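Local coordinates for protein citrate synthase (Pyrobaculum aerophilum, PDB 2IBP) that probably catalyses the condensation of oxaloacetate with acetyl-CoA and water to give citrate and CoA in the tricarboxylic acid cycle, at residues Ser60-Val65 / Leu210-Glu215; Leu68-Arg73 / Ile150-Val155; Tyr51-Leu56 / Ala299-Glu304. One frame throughout, in Å; residues are numbered along the deposited sequence. Where two conformers were deposited one is given.

Contact 1: Ser60-Val65 / Leu210-Glu215; sequences STYEEV and LHADHE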
ATOM      1  N   SER A  60     -12.079  23.914  18.135  1.00  9.47           N
ATOM      2  CA  SER A  60     -12.389  23.561  16.781  1.00  9.50           C
ATOM      3  C   SER A  60     -13.305  22.337  16.680  1.00 10.84           C
ATOM      4  O   SER A  60     -13.897  21.883  17.664  1.00 10.73           O
ATOM      5  CB  SER A  60     -11.079  23.406  16.012  1.00 12.49           C
ATOM      6  OG  SER A  60     -11.280  23.394  14.622  1.00 10.87           O
ATOM      7  N   THR A  61     -13.467  21.865  15.458  1.00  8.60           N
ATOM      8  CA  THR A  61     -14.299  20.723  15.116  1.00 10.59           C
ATOM      9  C   THR A  61     -13.518  19.913  14.076  1.00  8.30           C
ATOM     10  O   THR A  61     -12.563  20.422  13.477  1.00  7.99           O
ATOM     11  CB  THR A  61     -15.588  21.184  14.426  1.00 10.11           C
ATOM     12  OG1 THR A  61     -15.265  21.940  13.239  1.00 11.71           O
ATOM     13  CG2 THR A  61     -16.420  22.061  15.367  1.00 12.13           C
ATOM     14  N   TYR A  62     -13.935  18.690  13.800  1.00  7.59           N
ATOM     15  CA  TYR A  62     -13.212  17.934  12.788  1.00  7.76           C
ATOM     16  C   TYR A  62     -13.330  18.594  11.423  1.00  7.54           C
ATOM     17  O   TYR A  62     -12.378  18.580  10.648  1.00  7.36           O
ATOM     18  CB  TYR A  62     -13.654  16.487  12.712  1.00  7.29           C
ATOM     19  CG  TYR A  62     -12.795  15.684  11.764  1.00  7.82           C
ATOM     20  CD1 TYR A  62     -11.478  15.392  12.073  1.00  6.13           C
ATOM     21  CD2 TYR A  62     -13.292  15.240  10.563  1.00  8.84           C
ATOM     22  CE1 TYR A  62     -10.690  14.637  11.209  1.00  8.96           C
ATOM     23  CE2 TYR A  62     -12.532  14.449   9.719  1.00  8.25           C
ATOM     24  CZ  TYR A  62     -11.231  14.154  10.051  1.00  6.46           C
ATOM     25  OH  TYR A  62     -10.495  13.399   9.163  1.00  8.97           O
ATOM     26  N   GLU A  63     -14.475  19.202  11.130  1.00  8.20           N
ATOM     27  CA  GLU A  63     -14.605  19.888   9.847  1.00  9.84           C
ATOM     28  C   GLU A  63     -13.527  20.958   9.718  1.00 10.20           C
ATOM     29  O   GLU A  63     -12.818  21.015   8.725  1.00 11.80           O
ATOM     30  CB  GLU A  63     -15.980  20.536   9.684  1.00 12.91           C
ATOM     31  CG  GLU A  63     -17.147  19.543   9.538  1.00 11.74           C
ATOM     32  CD  GLU A  63     -17.749  19.069  10.862  1.00 11.92           C
ATOM     33  OE1 GLU A  63     -17.059  19.086  11.905  1.00 13.82           O
ATOM     34  OE2 GLU A  63     -18.933  18.651  10.831  1.00 11.50           O
ATOM     35  N   GLU A  64     -13.378  21.781  10.742  1.00  7.47           N
ATOM     36  CA  GLU A  64     -12.389  22.860  10.689  1.00  8.07           C
ATOM     37  C   GLU A  64     -10.953  22.355  10.743  1.00 10.35           C
ATOM     38  O   GLU A  64     -10.080  22.853  10.042  1.00  9.76           O
ATOM     39  CB  GLU A  64     -12.656  23.877  11.792  1.00  9.50           C
ATOM     40  CG  GLU A  64     -11.826  25.125  11.690  1.00 10.92           C
ATOM     41  CD  GLU A  64     -12.149  26.104  12.796  1.00 14.40           C
ATOM     42  OE1 GLU A  64     -11.845  25.793  13.968  1.00 13.51           O
ATOM     43  OE2 GLU A  64     -12.651  27.215  12.472  1.00 17.46           O
ATOM     44  N   VAL A  65     -10.697  21.362  11.593  1.00  8.15           N
ATOM     45  CA  VAL A  65      -9.367  20.804  11.708  1.00  7.57           C
ATOM     46  C   VAL A  65      -8.971  20.097  10.414  1.00  5.42           C
ATOM     47  O   VAL A  65      -7.816  20.171  10.002  1.00  8.03           O
ATOM     48  CB  VAL A  65      -9.266  19.856  12.918  1.00 10.08           C
ATOM     49  CG1 VAL A  65      -8.012  18.994  12.839  1.00  9.03           C
ATOM     50  CG2 VAL A  65      -9.333  20.671  14.201  1.00  9.19           C
ATOM     51  N   LEU A 210      -8.307  14.455  17.349  1.00  3.42           N
ATOM     52  CA  LEU A 210      -7.100  14.027  18.035  1.00  6.31           C
ATOM     53  C   LEU A 210      -6.239  13.065  17.265  1.00  7.07           C
ATOM     54  O   LEU A 210      -5.052  13.009  17.516  1.00  7.35           O
ATOM     55  CB  LEU A 210      -7.409  13.431  19.398  1.00  6.12           C
ATOM     56  CG  LEU A 210      -7.970  14.400  20.447  1.00  4.87           C
ATOM     57  CD1 LEU A 210      -8.294  13.571  21.694  1.00  6.30           C
ATOM     58  CD2 LEU A 210      -7.029  15.560  20.750  1.00  8.76           C
ATOM     59  N   HIS A 211      -6.823  12.318  16.336  1.00  6.84           N
ATOM     60  CA  HIS A 211      -6.055  11.318  15.600  1.00  7.31           C
ATOM     61  C   HIS A 211      -5.835  11.673  14.146  1.00  7.16           C
ATOM     62  O   HIS A 211      -5.336  10.850  13.380  1.00  7.73           O
ATOM     63  CB  HIS A 211      -6.755   9.965  15.737  1.00  7.58           C
ATOM     64  CG  HIS A 211      -6.796   9.476  17.157  1.00  8.79           C
ATOM     65  ND1 HIS A 211      -7.688   9.972  18.083  1.00 11.70           N
ATOM     66  CD2 HIS A 211      -6.012   8.590  17.823  1.00  9.94           C
ATOM     67  CE1 HIS A 211      -7.436   9.433  19.267  1.00  9.18           C
ATOM     68  NE2 HIS A 211      -6.436   8.574  19.131  1.00 10.43           N
ATOM     69  N   ALA A 212      -6.139  12.919  13.777  1.00  5.33           N
ATOM     70  CA  ALA A 212      -6.088  13.357  12.381  1.00  7.75           C
ATOM     71  C   ALA A 212      -4.731  13.208  11.703  1.00  4.59           C
ATOM     72  O   ALA A 212      -4.675  12.905  10.498  1.00  7.89           O
ATOM     73  CB  ALA A 212      -6.605  14.765  12.255  1.00  9.25           C
ATOM     74  N   ASP A 213      -3.655  13.470  12.439  1.00  7.27           N
ATOM     75  CA  ASP A 213      -2.311  13.236  11.902  1.00  8.03           C
ATOM     76  C   ASP A 213      -1.340  13.018  13.035  1.00  6.81           C
ATOM     77  O   ASP A 213      -1.558  13.501  14.152  1.00  7.01           O
ATOM     78  CB  ASP A 213      -1.807  14.367  11.013  1.00  9.38           C
ATOM     79  CG  ASP A 213      -0.680  13.901  10.101  1.00 14.96           C
ATOM     80  OD1 ASP A 213      -0.888  12.890   9.399  1.00 11.45           O
ATOM     81  OD2 ASP A 213       0.422  14.497  10.113  1.00 13.09           O
ATOM     82  N   HIS A 214      -0.287  12.253  12.778  1.00  9.91           N
ATOM     83  CA  HIS A 214       0.693  12.013  13.807  1.00  7.53           C
ATOM     84  C   HIS A 214       1.981  11.563  13.150  1.00 12.02           C
ATOM     85  O   HIS A 214       2.285  10.379  13.119  1.00 15.92           O
ATOM     86  CB  HIS A 214       0.146  10.999  14.814  1.00 10.55           C
ATOM     87  CG  HIS A 214       0.631  11.210  16.217  1.00  9.88           C
ATOM     88  ND1 HIS A 214       1.457  10.316  16.865  1.00 12.94           N
ATOM     89  CD2 HIS A 214       0.469  12.252  17.069  1.00 13.85           C
ATOM     90  CE1 HIS A 214       1.723  10.768  18.081  1.00 13.33           C
ATOM     91  NE2 HIS A 214       1.119  11.931  18.236  1.00 12.27           N
ATOM     92  N   GLU A 215       2.639  12.535  12.519  1.00 18.55           N
ATOM     93  CA  GLU A 215       3.876  12.315  11.788  1.00 25.87           C
ATOM     94  C   GLU A 215       3.746  11.223  10.724  1.00 11.25           C
ATOM     95  O   GLU A 215       2.786  11.264   9.961  1.00 16.23           O
ATOM     96  CB  GLU A 215       5.066  12.181  12.733  1.00 19.72           C
ATOM     97  CG  GLU A 215       5.269  13.517  13.482  1.00 19.71           C
ATOM     98  CD  GLU A 215       6.477  13.575  14.391  1.00 27.70           C
ATOM     99  OE1 GLU A 215       7.028  12.520  14.785  1.00 27.92           O
ATOM    100  OE2 GLU A 215       6.833  14.710  14.763  1.00 26.87           O
TER
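Y62 and V65 both reach A212, and this small apolar meeting is all that joins 60-65 to 210-215. The methyl CB of A212 points at the helix and lies at the edge of the Y62 ring, near its plane, 4.2 Å from Y62 CE1. V65 comes in one turn further along, with its CG1 4.5 Å from A212 CB. Y62 has CG anti to its backbone N (chi1 -174°), which swings the ring off the helix toward the alanine; V373 of helix 363-382 touches both Y62 and A212.

The hydrogen bonds lie within the segment or lead elsewhere. T61 is the N-cap of helix 62-71: its OG1 accepts from E64 N at 3.1 Å, nearly straight at 166°. The backbone N of Y62 is taken by D205 OD1 of helix 198-210, and the phenol OH of Y62 bonds to the carbonyl O of S370, which fixes the outer end of the ring. S60 OG donates to E64 OE1 at a short 2.5 Å, where the oxygen accepts through its anti lone pair.

One charged contact crosses to the dimer partner. The carboxylate of E64 makes a salt bridge with R409 of the second subunit and a hydrogen bond with Y403 of that subunit, so the polar side of this helix start meets the partner's C-terminal tail.

The arrangement belongs to the helical core of the citrate synthase fold: a capped helix start, packed through two side chains against the loop that follows helix 198-210.

Contact 2: Leu68-Arg73 / Ile150-Val155; sequences LILYGR and IAEKLV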
ATOM      1  N   LEU A  68      -7.953  22.698   8.006  1.00  6.17           N
ATOM      2  CA  LEU A  68      -6.629  23.124   8.416  1.00  4.68           C
ATOM      3  C   LEU A  68      -5.537  22.155   7.952  1.00  6.89           C
ATOM      4  O   LEU A  68      -4.543  22.559   7.363  1.00  8.57           O
ATOM      5  CB  LEU A  68      -6.598  23.264   9.923  1.00  7.35           C
ATOM      6  CG  LEU A  68      -5.244  23.562  10.552  1.00  7.12           C
ATOM      7  CD1 LEU A  68      -4.661  24.897  10.068  1.00  9.39           C
ATOM      8  CD2 LEU A  68      -5.348  23.550  12.071  1.00  9.05           C
ATOM      9  N   ILE A  69      -5.735  20.876   8.217  1.00  9.03           N
ATOM     10  CA  ILE A  69      -4.732  19.892   7.845  1.00  6.29           C
ATOM     11  C   ILE A  69      -4.570  19.838   6.336  1.00  6.39           C
ATOM     12  O   ILE A  69      -3.458  19.833   5.835  1.00 11.24           O
ATOM     13  CB  ILE A  69      -5.063  18.525   8.441  1.00  6.73           C
ATOM     14  CG1 ILE A  69      -4.864  18.569   9.960  1.00  8.06           C
ATOM     15  CG2 ILE A  69      -4.146  17.447   7.851  1.00  9.89           C
ATOM     16  CD1 ILE A  69      -5.357  17.320  10.694  1.00 11.64           C
ATOM     17  N   LEU A  70      -5.676  19.824   5.610  1.00  7.57           N
ATOM     18  CA  LEU A  70      -5.612  19.741   4.165  1.00  7.94           C
ATOM     19  C   LEU A  70      -5.052  20.997   3.482  1.00 12.58           C
ATOM     20  O   LEU A  70      -4.130  20.912   2.652  1.00 13.90           O
ATOM     21  CB  LEU A  70      -6.996  19.416   3.626  1.00 10.37           C
ATOM     22  CG  LEU A  70      -7.087  19.229   2.115  1.00 14.54           C
ATOM     23  CD1 LEU A  70      -6.116  18.142   1.621  1.00 12.20           C
ATOM     24  CD2 LEU A  70      -8.535  18.880   1.752  1.00 15.43           C
ATOM     25  N   TYR A  71      -5.570  22.158   3.867  1.00 10.07           N
ATOM     26  CA  TYR A  71      -5.195  23.417   3.214  1.00 12.68           C
ATOM     27  C   TYR A  71      -4.050  24.203   3.855  1.00 14.23           C
ATOM     28  O   TYR A  71      -3.509  25.135   3.241  1.00 14.75           O
ATOM     29  CB  TYR A  71      -6.431  24.280   3.014  1.00 12.00           C
ATOM     30  CG  TYR A  71      -7.406  23.658   2.051  1.00 10.75           C
ATOM     31  CD1 TYR A  71      -7.124  23.611   0.701  1.00 14.98           C
ATOM     32  CD2 TYR A  71      -8.580  23.060   2.493  1.00 10.31           C
ATOM     33  CE1 TYR A  71      -7.983  23.032  -0.185  1.00 15.41           C
ATOM     34  CE2 TYR A  71      -9.461  22.473   1.608  1.00  9.81           C
ATOM     35  CZ  TYR A  71      -9.132  22.423   0.258  1.00 14.03           C
ATOM     36  OH  TYR A  71      -9.968  21.857  -0.670  1.00 19.91           O
ATOM     37  N   GLY A  72      -3.714  23.878   5.096  1.00 11.31           N
ATOM     38  CA  GLY A  72      -2.567  24.463   5.756  1.00 12.33           C
ATOM     39  C   GLY A  72      -2.839  25.713   6.559  1.00 14.02           C
ATOM     40  O   GLY A  72      -1.924  26.307   7.123  1.00 14.83           O
ATOM     41  N   ARG A  73      -4.100  26.113   6.604  1.00  9.86           N
ATOM     42  CA  ARG A  73      -4.486  27.269   7.395  1.00 11.58           C
ATOM     43  C   ARG A  73      -5.938  27.177   7.821  1.00  9.83           C
ATOM     44  O   ARG A  73      -6.706  26.395   7.282  1.00 10.82           O
ATOM     45  CB  ARG A  73      -4.307  28.548   6.590  1.00 11.36           C
ATOM     46  CG  ARG A  73      -5.184  28.605   5.380  1.00 16.10           C
ATOM     47  CD  ARG A  73      -5.011  29.916   4.664  1.00 29.39           C
ATOM     48  NE  ARG A  73      -5.781  29.928   3.432  1.00 35.84           N
ATOM     49  CZ  ARG A  73      -7.083  30.179   3.363  1.00 42.08           C
ATOM     50  NH1 ARG A  73      -7.787  30.431   4.467  1.00 30.30           N
ATOM     51  NH2 ARG A  73      -7.681  30.168   2.179  1.00 45.04           N
ATOM     52  N   ILE A 150     -10.660  15.575  -4.573  1.00  9.51           N
ATOM     53  CA  ILE A 150     -10.595  14.141  -4.268  1.00  7.74           C
ATOM     54  C   ILE A 150     -10.249  13.899  -2.811  1.00  8.69           C
ATOM     55  O   ILE A 150     -10.827  13.010  -2.157  1.00  7.84           O
ATOM     56  CB  ILE A 150      -9.612  13.415  -5.208  1.00  9.64           C
ATOM     57  CG1 ILE A 150     -10.133  13.515  -6.649  1.00 12.31           C
ATOM     58  CG2 ILE A 150      -9.424  11.948  -4.777  1.00  8.41           C
ATOM     59  CD1 ILE A 150      -9.084  13.286  -7.738  1.00 12.46           C
ATOM     60  N   ALA A 151      -9.288  14.661  -2.308  1.00  8.01           N
ATOM     61  CA  ALA A 151      -8.891  14.583  -0.899  1.00  9.40           C
ATOM     62  C   ALA A 151     -10.105  14.853   0.002  1.00  9.85           C
ATOM     63  O   ALA A 151     -10.371  14.097   0.946  1.00  8.97           O
ATOM     64  CB  ALA A 151      -7.752  15.543  -0.594  1.00 11.40           C
ATOM     65  N   GLU A 152     -10.882  15.886  -0.316  1.00  8.05           N
ATOM     66  CA  GLU A 152     -12.100  16.178   0.448  1.00  8.03           C
ATOM     67  C   GLU A 152     -13.099  15.014   0.400  1.00  5.67           C
ATOM     68  O   GLU A 152     -13.682  14.639   1.408  1.00  9.45           O
ATOM     69  CB  GLU A 152     -12.773  17.452  -0.082  1.00  9.05           C
ATOM     70  CG  GLU A 152     -11.988  18.687   0.185  1.00 10.78           C
ATOM     71  CD  GLU A 152     -12.700  19.952  -0.251  1.00 14.42           C
ATOM     72  OE1 GLU A 152     -13.830  19.870  -0.794  1.00 16.35           O
ATOM     73  OE2 GLU A 152     -12.137  21.032   0.006  1.00 13.95           O
ATOM     74  N   LYS A 153     -13.245  14.403  -0.765  1.00  5.91           N
ATOM     75  CA  LYS A 153     -14.168  13.298  -0.922  1.00  9.48           C
ATOM     76  C   LYS A 153     -13.760  12.140  -0.045  1.00  9.03           C
ATOM     77  O   LYS A 153     -14.600  11.492   0.565  1.00  8.66           O
ATOM     78  CB  LYS A 153     -14.243  12.837  -2.360  1.00 10.96           C
ATOM     79  CG  LYS A 153     -14.975  13.787  -3.260  1.00 12.24           C
ATOM     80  CD  LYS A 153     -14.875  13.310  -4.669  1.00 12.16           C
ATOM     81  CE  LYS A 153     -15.530  14.232  -5.637  1.00 20.29           C
ATOM     82  NZ  LYS A 153     -15.262  13.713  -7.012  1.00 17.52           N
ATOM     83  N   LEU A 154     -12.466  11.836  -0.023  1.00  7.86           N
ATOM     84  CA  LEU A 154     -11.980  10.728   0.816  1.00  8.32           C
ATOM     85  C   LEU A 154     -12.260  10.964   2.316  1.00 10.37           C
ATOM     86  O   LEU A 154     -12.673  10.058   3.044  1.00  8.58           O
ATOM     87  CB  LEU A 154     -10.484  10.534   0.560  1.00  7.86           C
ATOM     88  CG  LEU A 154     -10.220   9.734  -0.719  1.00  8.59           C
ATOM     89  CD1 LEU A 154      -8.864  10.012  -1.337  1.00  9.06           C
ATOM     90  CD2 LEU A 154     -10.413   8.229  -0.495  1.00  9.24           C
ATOM     91  N   VAL A 155     -12.056  12.188   2.763  1.00  7.78           N
ATOM     92  CA  VAL A 155     -12.309  12.532   4.156  1.00  6.63           C
ATOM     93  C   VAL A 155     -13.825  12.431   4.428  1.00  8.43           C
ATOM     94  O   VAL A 155     -14.262  11.906   5.452  1.00  8.48           O
ATOM     95  CB  VAL A 155     -11.790  13.941   4.443  1.00  7.92           C
ATOM     96  CG1 VAL A 155     -12.204  14.398   5.856  1.00  8.66           C
ATOM     97  CG2 VAL A 155     -10.278  13.980   4.264  1.00  8.86           C
TER
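L70 lays its two methyls over A151 and the aliphatic part of E152. CD1 sits 3.8 Å from A151 CB, and L70 CD2 is equally far, 3.8 Å, from E152 CG. Its CG stands anti to the backbone N (chi1 -177°), carrying the branch straight out to the neighbouring helix, and the side chains of L70 and E152 meet at about a right angle. Between the two segments the backbones are nearest at L70 and A151, whose CA atoms are 7.9 Å apart, a spacing that the small side chain of A151 probably allows. This is helix-on-helix packing in the largely alpha-helical citrate synthase fold, joining the C-terminal turn of helix 62-71 to the long helix 141-169. Helix 363-382 lies against the same pair, with L380 on L70 and V376 on A151.

Beside the apolar patch, Y71 OH donates to E152 OE2. At 2.4 Å from Y71 OH to E152 OE2 the bond is very short, and its exact length should be read with caution. OE2 lies at the ring edge, in its plane, while ring and carboxylate are turned 82° apart. E152 is extended beyond CG, which carries the carboxylate out to the phenol, and its other oxygen, OE1, pairs with R86 of helix 77-90. One face of the Y71 ring rests over CG of L70, offset toward the rim, and Y148 meets the ring as well.

Contact 3: Tyr51-Leu56 / Ala299-Glu304; sequences YRIEEL and AKIFKE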
ATOM      1  N   TYR A  51      -0.625  24.866  15.005  1.00  9.30           N
ATOM      2  CA  TYR A  51      -1.557  25.006  16.135  1.00  9.77           C
ATOM      3  C   TYR A  51      -1.490  23.859  17.121  1.00 11.59           C
ATOM      4  O   TYR A  51      -1.535  22.699  16.726  1.00 11.65           O
ATOM      5  CB  TYR A  51      -2.994  25.119  15.624  1.00  8.48           C
ATOM      6  CG  TYR A  51      -3.236  26.339  14.791  1.00  9.40           C
ATOM      7  CD1 TYR A  51      -3.640  27.524  15.381  1.00  9.03           C
ATOM      8  CD2 TYR A  51      -3.027  26.327  13.425  1.00 12.08           C
ATOM      9  CE1 TYR A  51      -3.865  28.649  14.624  1.00 12.03           C
ATOM     10  CE2 TYR A  51      -3.249  27.449  12.657  1.00 12.25           C
ATOM     11  CZ  TYR A  51      -3.648  28.611  13.274  1.00 13.53           C
ATOM     12  OH  TYR A  51      -3.874  29.751  12.537  1.00 15.89           O
ATOM     13  N   ARG A  52      -1.407  24.164  18.417  1.00 11.42           N
ATOM     14  CA  ARG A  52      -1.368  23.118  19.431  0.50 11.88           C
ATOM     15  C   ARG A  52      -2.672  22.337  19.460  1.00  9.68           C
ATOM     16  O   ARG A  52      -3.761  22.907  19.328  1.00 10.15           O
ATOM     17  CB  ARG A  52      -1.088  23.708  20.814  0.50 11.82           C
ATOM     18  CG  ARG A  52       0.317  24.247  20.960  0.50 19.31           C
ATOM     19  CD  ARG A  52       0.654  24.596  22.397  0.50 26.07           C
ATOM     20  NE  ARG A  52       0.602  23.429  23.271  0.50 31.48           N
ATOM     21  CZ  ARG A  52       0.912  23.450  24.564  0.50 28.88           C
ATOM     22  NH1 ARG A  52       0.808  22.344  25.281  0.50 18.90           N
ATOM     23  NH2 ARG A  52       1.306  24.579  25.142  0.50 35.39           N
ATOM     24  N   ILE A  53      -2.556  21.025  19.638  1.00  8.06           N
ATOM     25  CA  ILE A  53      -3.727  20.174  19.683  1.00  9.76           C
ATOM     26  C   ILE A  53      -4.705  20.580  20.779  1.00  8.92           C
ATOM     27  O   ILE A  53      -5.921  20.473  20.575  1.00 11.46           O
ATOM     28  CB  ILE A  53      -3.361  18.675  19.821  1.00 12.14           C
ATOM     29  CG1 ILE A  53      -4.553  17.790  19.453  1.00 11.76           C
ATOM     30  CG2 ILE A  53      -2.828  18.369  21.226  1.00 11.91           C
ATOM     31  CD1 ILE A  53      -4.971  17.904  18.011  1.00  8.88           C
ATOM     32  N   GLU A  54      -4.206  21.036  21.926  1.00 12.67           N
ATOM     33  CA  GLU A  54      -5.111  21.484  23.002  1.00 12.07           C
ATOM     34  C   GLU A  54      -6.054  22.580  22.506  1.00  9.71           C
ATOM     35  O   GLU A  54      -7.251  22.578  22.814  1.00 13.46           O
ATOM     36  CB  GLU A  54      -4.346  22.033  24.210  1.00 13.94           C
ATOM     37  CG  GLU A  54      -3.601  21.012  25.001  1.00 25.15           C
ATOM     38  CD  GLU A  54      -2.283  20.620  24.377  1.00 33.75           C
ATOM     39  OE1 GLU A  54      -1.836  21.278  23.394  1.00 18.75           O
ATOM     40  OE2 GLU A  54      -1.670  19.680  24.923  1.00 28.65           O
ATOM     41  N   GLU A  55      -5.507  23.541  21.767  1.00  9.11           N
ATOM     42  CA  GLU A  55      -6.305  24.659  21.268  1.00 15.12           C
ATOM     43  C   GLU A  55      -7.344  24.183  20.259  1.00 11.70           C
ATOM     44  O   GLU A  55      -8.486  24.624  20.268  1.00 13.31           O
ATOM     45  CB  GLU A  55      -5.399  25.707  20.625  1.00 16.10           C
ATOM     46  CG  GLU A  55      -4.393  26.313  21.578  1.00 35.02           C
ATOM     47  CD  GLU A  55      -5.050  27.052  22.727  1.00 51.67           C
ATOM     48  OE1 GLU A  55      -6.194  27.534  22.556  1.00 52.38           O
ATOM     49  OE2 GLU A  55      -4.412  27.163  23.796  1.00 58.35           O
ATOM     50  N   LEU A  56      -6.937  23.278  19.366  1.00  9.36           N
ATOM     51  CA  LEU A  56      -7.850  22.756  18.372  1.00  9.59           C
ATOM     52  C   LEU A  56      -8.934  21.893  19.003  1.00 11.07           C
ATOM     53  O   LEU A  56     -10.104  21.998  18.638  1.00 10.43           O
ATOM     54  CB  LEU A  56      -7.092  21.959  17.324  1.00  9.07           C
ATOM     55  CG  LEU A  56      -6.058  22.759  16.531  1.00  9.77           C
ATOM     56  CD1 LEU A  56      -5.253  21.849  15.568  1.00  9.03           C
ATOM     57  CD2 LEU A  56      -6.742  23.903  15.754  1.00 10.80           C
ATOM     58  N   ALA A 299      -4.057  12.035  25.000  1.00 10.22           N
ATOM     59  CA  ALA A 299      -4.589  11.189  26.078  1.00 10.07           C
ATOM     60  C   ALA A 299      -5.200  12.031  27.190  1.00 11.23           C
ATOM     61  O   ALA A 299      -6.282  11.710  27.700  1.00 10.79           O
ATOM     62  CB  ALA A 299      -3.485  10.278  26.631  1.00  9.74           C
ATOM     63  N   LYS A 300      -4.533  13.129  27.520  1.00 10.88           N
ATOM     64  CA  LYS A 300      -4.990  14.033  28.582  1.00 11.26           C
ATOM     65  C   LYS A 300      -6.375  14.581  28.233  1.00 11.12           C
ATOM     66  O   LYS A 300      -7.302  14.575  29.046  1.00 13.21           O
ATOM     67  CB  LYS A 300      -3.990  15.165  28.774  1.00 15.56           C
ATOM     68  CG  LYS A 300      -4.313  16.070  29.946  1.00 26.89           C
ATOM     69  CD  LYS A 300      -3.129  16.959  30.324  1.00 39.40           C
ATOM     70  CE  LYS A 300      -1.956  16.143  30.884  1.00 45.95           C
ATOM     71  NZ  LYS A 300      -0.748  16.979  31.179  1.00 41.34           N
ATOM     72  N   ILE A 301      -6.515  14.995  26.982  1.00 11.47           N
ATOM     73  CA  ILE A 301      -7.758  15.542  26.503  1.00  8.14           C
ATOM     74  C   ILE A 301      -8.847  14.488  26.427  1.00  6.97           C
ATOM     75  O   ILE A 301      -9.984  14.720  26.845  1.00  9.78           O
ATOM     76  CB  ILE A 301      -7.573  16.163  25.103  1.00  8.09           C
ATOM     77  CG1 ILE A 301      -6.555  17.306  25.158  1.00 10.29           C
ATOM     78  CG2 ILE A 301      -8.893  16.654  24.538  1.00 11.34           C
ATOM     79  CD1 ILE A 301      -6.075  17.778  23.796  1.00 13.05           C
ATOM     80  N   PHE A 302      -8.520  13.322  25.884  1.00  6.84           N
ATOM     81  CA  PHE A 302      -9.546  12.308  25.723  1.00  7.30           C
ATOM     82  C   PHE A 302      -9.982  11.708  27.059  1.00  9.31           C
ATOM     83  O   PHE A 302     -11.139  11.333  27.223  1.00 10.83           O
ATOM     84  CB  PHE A 302      -9.174  11.253  24.698  1.00  9.47           C
ATOM     85  CG  PHE A 302     -10.365  10.698  23.997  1.00  8.68           C
ATOM     86  CD1 PHE A 302     -11.083  11.488  23.114  1.00 10.67           C
ATOM     87  CD2 PHE A 302     -10.823   9.436  24.270  1.00 10.35           C
ATOM     88  CE1 PHE A 302     -12.210  11.016  22.502  1.00 10.67           C
ATOM     89  CE2 PHE A 302     -11.930   8.946  23.634  1.00 11.06           C
ATOM     90  CZ  PHE A 302     -12.629   9.745  22.742  1.00 13.34           C
ATOM     91  N   LYS A 303      -9.059  11.653  28.012  1.00  9.36           N
ATOM     92  CA  LYS A 303      -9.379  11.213  29.375  1.00  9.70           C
ATOM     93  C   LYS A 303     -10.507  12.080  29.951  1.00  8.74           C
ATOM     94  O   LYS A 303     -11.481  11.582  30.501  1.00 10.68           O
ATOM     95  CB  LYS A 303      -8.165  11.380  30.272  1.00 12.20           C
ATOM     96  CG  LYS A 303      -8.468  11.120  31.730  1.00 10.04           C
ATOM     97  CD  LYS A 303      -7.303  11.495  32.605  1.00 16.13           C
ATOM     98  CE  LYS A 303      -7.629  11.201  34.058  1.00 27.24           C
ATOM     99  NZ  LYS A 303      -6.553  11.679  34.958  1.00 31.27           N
ATOM    100  N   GLU A 304     -10.367  13.393  29.798  1.00  8.21           N
ATOM    101  CA  GLU A 304     -11.365  14.320  30.320  1.00 10.11           C
ATOM    102  C   GLU A 304     -12.709  14.163  29.635  1.00 11.63           C
ATOM    103  O   GLU A 304     -13.744  14.280  30.263  1.00 10.96           O
ATOM    104  CB  GLU A 304     -10.865  15.757  30.299  1.00 15.39           C
ATOM    105  CG  GLU A 304      -9.730  15.958  31.282  1.00 19.20           C
ATOM    106  CD  GLU A 304     -10.109  15.495  32.694  1.00 25.27           C
ATOM    107  OE1 GLU A 304     -11.241  15.793  33.143  1.00 26.47           O
ATOM    108  OE2 GLU A 304      -9.294  14.812  33.338  1.00 21.73           O
TER
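The first turn of helix 53-59 faces the middle of 299-304, on helix 297-313, with the CA atoms of E54 and I301 7.4 Å apart. A single side chain on the second helix does the work. I301 sets CD1 against the other backbone, 3.9 Å from E54 CA, and the same methyl reaches I53 CG2 at 4.2 Å. With CG1 anti to the carbonyl carbon and the chain extended beyond it (chi2 167°), the side chain reaches furthest at its delta methyl, which makes the contact. E54 adds its CG, 4.2 Å from I301 CD1, while its carboxylate turns back to R52: the R52 NE to E54 OE1 salt bridge is long, with a weak hydrogen bond. L210 and L206 of helix 198-210 extend the apolar patch, L210 against I53 and L206 against I301. E304, further along helix 297-313, is a magnesium-binding residue, as is D308, although no ion is bound to this chain at them here. K300 NZ stays 6.9 Å from E54 OE2, so the opposite charges do not pair. What joins 51-56 to 299-304 is van der Waals contact alone, which sets how closely they approach, while direction-setting polar bonds, such as R52 with E54, lie within a segment.

In the fold
Contacts 1 and 2 are buried and share helix 62-71, held near its start by A212 and at its end by helix 141-169; I69, from the contact 2 end of the helix, also packs on A212, so the two contacts touch. Contact 3 is only partly buried and lies further from the chain centre, where charged groups flank the apolar touch. It is tied to contact 1 by L210, which packs against I53, I301 and F302, and to contact 2 by L68 on Y51 and L56. Contacts 1 and 3 join their segments by apolar touches alone, whereas contact 2 adds a tyrosine-carboxylate bond. Contacts 1 and 3 also touch the second subunit; contact 2 does not.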